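Local coordinates for L-amino acid deaminase (PDB 5I39), which probably acts as a membrane-associated, FAD-dependent oxidoreductase that deaminates L-amino acids, at residues A[85-93]-A[130-138]. Sequence-based numbering, arbitrary orientation. Where two conformers were deposited one is given.
Sequences SYKMPDETF and DLVNVRKWI
The indole of Trp-137 lies flat beneath the type II beta turn from Ser-85 to Met-88, covering its backbone with one ring face. Three observations support this. Lys-87 N stands 3.3 Å above the ring plane of Trp-137, displaced toward the rim. Tyr-86 C is also over that face. Lys-87 CA makes a CH-pi contact, 3.6 Å from the centroid of the five-membered ring of Trp-137 and close to its normal. At the indole's edge, Trp-137 NE1 donates to Met-88 O at 2.8 Å. The acceptor lies almost in the indole plane, whereas the donor stands 47° out of the carbonyl plane and therefore does not follow a lone pair. This bond, together with the turn over the face, should restrict rotation of the indole. With CG of Trp-137 anti to the backbone N (chi1 -175°), the ring extends from the helix to the turn, and its CZ2 also meets Phe-93 CD1 at 3.9 Å.

Lys-87 leaves the turn pointing away from the helix, yet in the conformer described its chain, extended beyond CG, carries the ammonium over Val-134 to Asp-130. There Lys-87 NZ forms a salt bridge to Asp-130 OD1 at 2.9 Å, using that oxygen's syn lone pair, and the two side chains meet at about a right angle. Tyr-86 crosses Val-134 obliquely, its OH 3.6 Å from Val-134 CB, while its ring meets the six-membered ring of Trp-137 with planes at 65°. Leu-126 N binds the other carboxylate oxygen of Asp-130, further fixing that group.

The contact thus joins the turn preceding helix 90-103 to helix 128-143, one layer out from the flavin cofactor, the side chain of Met-88 being about 8 Å from the FAD; strand 153-156 backs Tyr-86 and Val-134, and strand 117-123 also touches Tyr-86.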
loop_
_atom_site.group_PDB
_atom_site.type_symbol
_atom_site.label_atom_id
_atom_site.label_comp_id
_atom_site.label_asym_id
_atom_site.label_seq_id
_atom_site.Cartn_x
_atom_site.Cartn_y
_atom_site.Cartn_z
ATOM N N SER A 85 4.292 -10.488 -3.796
ATOM C CA SER A 85 4.034 -11.580 -2.858
ATOM C C SER A 85 5.314 -12.260 -2.369
ATOM O O SER A 85 5.233 -13.147 -1.522
ATOM C CB SER A 85 3.126 -12.627 -3.497
ATOM O OG SER A 85 3.767 -13.248 -4.598
ATOM N N TYR A 86 6.477 -11.826 -2.863
ATOM C CA TYR A 86 7.756 -12.497 -2.587
ATOM C C TYR A 86 8.023 -12.624 -1.089
ATOM O O TYR A 86 7.960 -11.630 -0.369
ATOM C CB TYR A 86 8.912 -11.730 -3.244
ATOM C CG TYR A 86 10.151 -12.553 -3.531
ATOM C CD1 TYR A 86 10.094 -13.635 -4.400
ATOM C CD2 TYR A 86 11.396 -12.204 -3.000
ATOM C CE1 TYR A 86 11.226 -14.378 -4.695
ATOM C CE2 TYR A 86 12.534 -12.941 -3.295
ATOM C CZ TYR A 86 12.440 -14.026 -4.138
ATOM O OH TYR A 86 13.554 -14.748 -4.445
ATOM N N LYS A 87 8.308 -13.857 -0.657
ATOM C CA LYS A 87 8.598 -14.212 0.743
ATOM C C LYS A 87 7.432 -14.016 1.721
ATOM O O LYS A 87 7.618 -14.141 2.928
ATOM C CB LYS A 87 9.847 -13.477 1.268
ATOM C CG LYS A 87 11.159 -13.913 0.645
ATOM C CD LYS A 87 12.319 -13.222 1.346
ATOM C CE LYS A 87 13.661 -13.808 0.960
ATOM N NZ LYS A 87 14.786 -13.159 1.684
HETATM N N MSE A 88 6.226 -13.739 1.231
HETATM C CA MSE A 88 5.116 -13.518 2.162
HETATM C C MSE A 88 4.782 -14.820 2.854
HETATM O O MSE A 88 4.725 -15.870 2.210
HETATM C CB MSE A 88 3.858 -12.974 1.497
HETATM C CG MSE A 88 4.023 -11.547 0.971
HETATM SE SE MSE A 88 4.331 -10.232 2.394
HETATM C CE MSE A 88 5.893 -9.371 1.565
ATOM N N PRO A 89 4.551 -14.777 4.166
ATOM C CA PRO A 89 4.132 -15.980 4.876
ATOM C C PRO A 89 2.706 -16.367 4.506
ATOM O O PRO A 89 1.988 -15.587 3.868
ATOM C CB PRO A 89 4.228 -15.564 6.345
ATOM C CG PRO A 89 3.942 -14.111 6.328
ATOM C CD PRO A 89 4.598 -13.613 5.071
ATOM N N ASP A 90 2.287 -17.555 4.921
ATOM C CA ASP A 90 0.951 -18.042 4.596
ATOM C C ASP A 90 -0.159 -17.094 5.063
ATOM O O ASP A 90 -1.208 -17.019 4.435
ATOM C CB ASP A 90 0.728 -19.438 5.182
ATOM C CG ASP A 90 -0.504 -20.116 4.614
ATOM O OD1 ASP A 90 -0.608 -20.201 3.372
ATOM O OD2 ASP A 90 -1.364 -20.561 5.405
ATOM N N GLU A 91 0.082 -16.359 6.143
ATOM C CA GLU A 91 -0.921 -15.438 6.672
ATOM C C GLU A 91 -1.314 -14.355 5.662
ATOM O O GLU A 91 -2.486 -13.993 5.579
ATOM C CB GLU A 91 -0.434 -14.800 7.982
ATOM C CG GLU A 91 -0.438 -15.741 9.189
ATOM C CD GLU A 91 0.693 -16.769 9.207
ATOM O OE1 GLU A 91 1.661 -16.646 8.432
ATOM O OE2 GLU A 91 0.623 -17.720 10.010
ATOM N N THR A 92 -0.344 -13.858 4.896
ATOM C CA THR A 92 -0.582 -12.751 3.965
ATOM C C THR A 92 -0.348 -13.087 2.493
ATOM O O THR A 92 -0.570 -12.226 1.637
ATOM C CB THR A 92 0.274 -11.530 4.342
ATOM O OG1 THR A 92 1.649 -11.923 4.401
ATOM C CG2 THR A 92 -0.168 -10.959 5.689
ATOM N N PHE A 93 0.049 -14.318 2.167
ATOM C CA PHE A 93 0.349 -14.623 0.775
ATOM C C PHE A 93 -0.847 -14.348 -0.140
ATOM O O PHE A 93 -0.716 -13.629 -1.132
ATOM C CB PHE A 93 0.821 -16.060 0.563
ATOM C CG PHE A 93 1.008 -16.376 -0.886
ATOM C CD1 PHE A 93 2.158 -15.964 -1.550
ATOM C CD2 PHE A 93 -0.014 -16.960 -1.620
ATOM C CE1 PHE A 93 2.311 -16.192 -2.906
ATOM C CE2 PHE A 93 0.130 -17.186 -2.979
ATOM C CZ PHE A 93 1.297 -16.806 -3.622
ATOM N N ASP A 130 20.204 -17.762 2.096
ATOM C CA ASP A 130 19.058 -17.011 1.586
ATOM C C ASP A 130 18.478 -17.683 0.340
ATOM O O ASP A 130 17.261 -17.777 0.198
ATOM C CB ASP A 130 19.468 -15.565 1.278
ATOM C CG ASP A 130 18.281 -14.629 1.087
ATOM O OD1 ASP A 130 17.206 -14.840 1.685
ATOM O OD2 ASP A 130 18.439 -13.650 0.329
ATOM N N LEU A 131 19.354 -18.164 -0.541
ATOM C CA LEU A 131 18.941 -18.895 -1.738
ATOM C C LEU A 131 18.200 -20.191 -1.392
ATOM O O LEU A 131 17.180 -20.503 -2.010
ATOM C CB LEU A 131 20.144 -19.177 -2.645
ATOM C CG LEU A 131 19.905 -19.994 -3.917
ATOM C CD1 LEU A 131 18.820 -19.399 -4.799
ATOM C CD2 LEU A 131 21.211 -20.104 -4.682
ATOM N N VAL A 132 18.700 -20.933 -0.403
ATOM C CA VAL A 132 17.985 -22.117 0.101
ATOM C C VAL A 132 16.582 -21.713 0.561
ATOM O O VAL A 132 15.594 -22.360 0.214
ATOM C CB VAL A 132 18.748 -22.816 1.258
ATOM C CG1 VAL A 132 17.886 -23.876 1.936
ATOM C CG2 VAL A 132 20.031 -23.454 0.748
ATOM N N ASN A 133 16.504 -20.638 1.337
ATOM C CA ASN A 133 15.231 -20.201 1.897
ATOM C C ASN A 133 14.228 -19.764 0.837
ATOM O O ASN A 133 13.061 -20.145 0.908
ATOM C CB ASN A 133 15.450 -19.094 2.927
ATOM C CG ASN A 133 16.197 -19.583 4.154
ATOM O OD1 ASN A 133 16.274 -20.785 4.415
ATOM N ND2 ASN A 133 16.760 -18.652 4.911
ATOM N N VAL A 134 14.674 -18.996 -0.154
ATOM C CA VAL A 134 13.758 -18.561 -1.222
ATOM C C VAL A 134 13.316 -19.750 -2.086
ATOM O O VAL A 134 12.153 -19.837 -2.466
ATOM C CB VAL A 134 14.286 -17.376 -2.079
ATOM C CG1 VAL A 134 14.507 -16.157 -1.205
ATOM C CG2 VAL A 134 15.548 -17.709 -2.854
ATOM N N ARG A 135 14.235 -20.668 -2.381
ATOM C CA ARG A 135 13.871 -21.863 -3.143
ATOM C C ARG A 135 12.813 -22.694 -2.421
ATOM O O ARG A 135 11.835 -23.125 -3.042
ATOM C CB ARG A 135 15.096 -22.705 -3.480
ATOM C CG ARG A 135 15.829 -22.202 -4.705
ATOM C CD ARG A 135 17.124 -22.944 -4.937
ATOM N NE ARG A 135 17.541 -22.878 -6.338
ATOM C CZ ARG A 135 18.798 -22.964 -6.773
ATOM N NH1 ARG A 135 19.816 -23.085 -5.925
ATOM N NH2 ARG A 135 19.042 -22.919 -8.080
ATOM N N LYS A 136 12.981 -22.879 -1.113
ATOM C CA LYS A 136 11.980 -23.597 -0.323
ATOM C C LYS A 136 10.634 -22.870 -0.351
ATOM O O LYS A 136 9.588 -23.500 -0.489
ATOM C CB LYS A 136 12.435 -23.791 1.127
ATOM C CG LYS A 136 11.499 -24.687 1.928
ATOM C CD LYS A 136 11.899 -24.822 3.384
ATOM C CE LYS A 136 10.922 -25.726 4.116
ATOM N NZ LYS A 136 11.254 -25.875 5.558
ATOM N N TRP A 137 10.673 -21.548 -0.202
ATOM C CA TRP A 137 9.465 -20.727 -0.222
ATOM C C TRP A 137 8.693 -20.902 -1.539
ATOM O O TRP A 137 7.480 -21.115 -1.527
ATOM C CB TRP A 137 9.821 -19.253 0.041
ATOM C CG TRP A 137 8.621 -18.380 0.143
ATOM C CD1 TRP A 137 7.887 -18.119 1.262
ATOM C CD2 TRP A 137 7.988 -17.678 -0.927
ATOM N NE1 TRP A 137 6.834 -17.293 0.955
ATOM C CE2 TRP A 137 6.872 -17.006 -0.383
ATOM C CE3 TRP A 137 8.264 -17.536 -2.293
ATOM C CZ2 TRP A 137 6.026 -16.211 -1.160
ATOM C CZ3 TRP A 137 7.420 -16.746 -3.066
ATOM C CH2 TRP A 137 6.313 -16.099 -2.496
ATOM N N ILE A 138 9.402 -20.852 -2.663
ATOM C CA ILE A 138 8.764 -21.025 -3.975
ATOM C C ILE A 138 8.224 -22.452 -4.142
ATOM O O ILE A 138 7.091 -22.642 -4.584
ATOM C CB ILE A 138 9.712 -20.678 -5.141
ATOM C CG1 ILE A 138 10.160 -19.209 -5.063
ATOM C CG2 ILE A 138 9.009 -20.905 -6.477
ATOM C CD1 ILE A 138 11.284 -18.837 -6.009
HETATM O O HOH W 1 16.384 -12.787 -1.355
#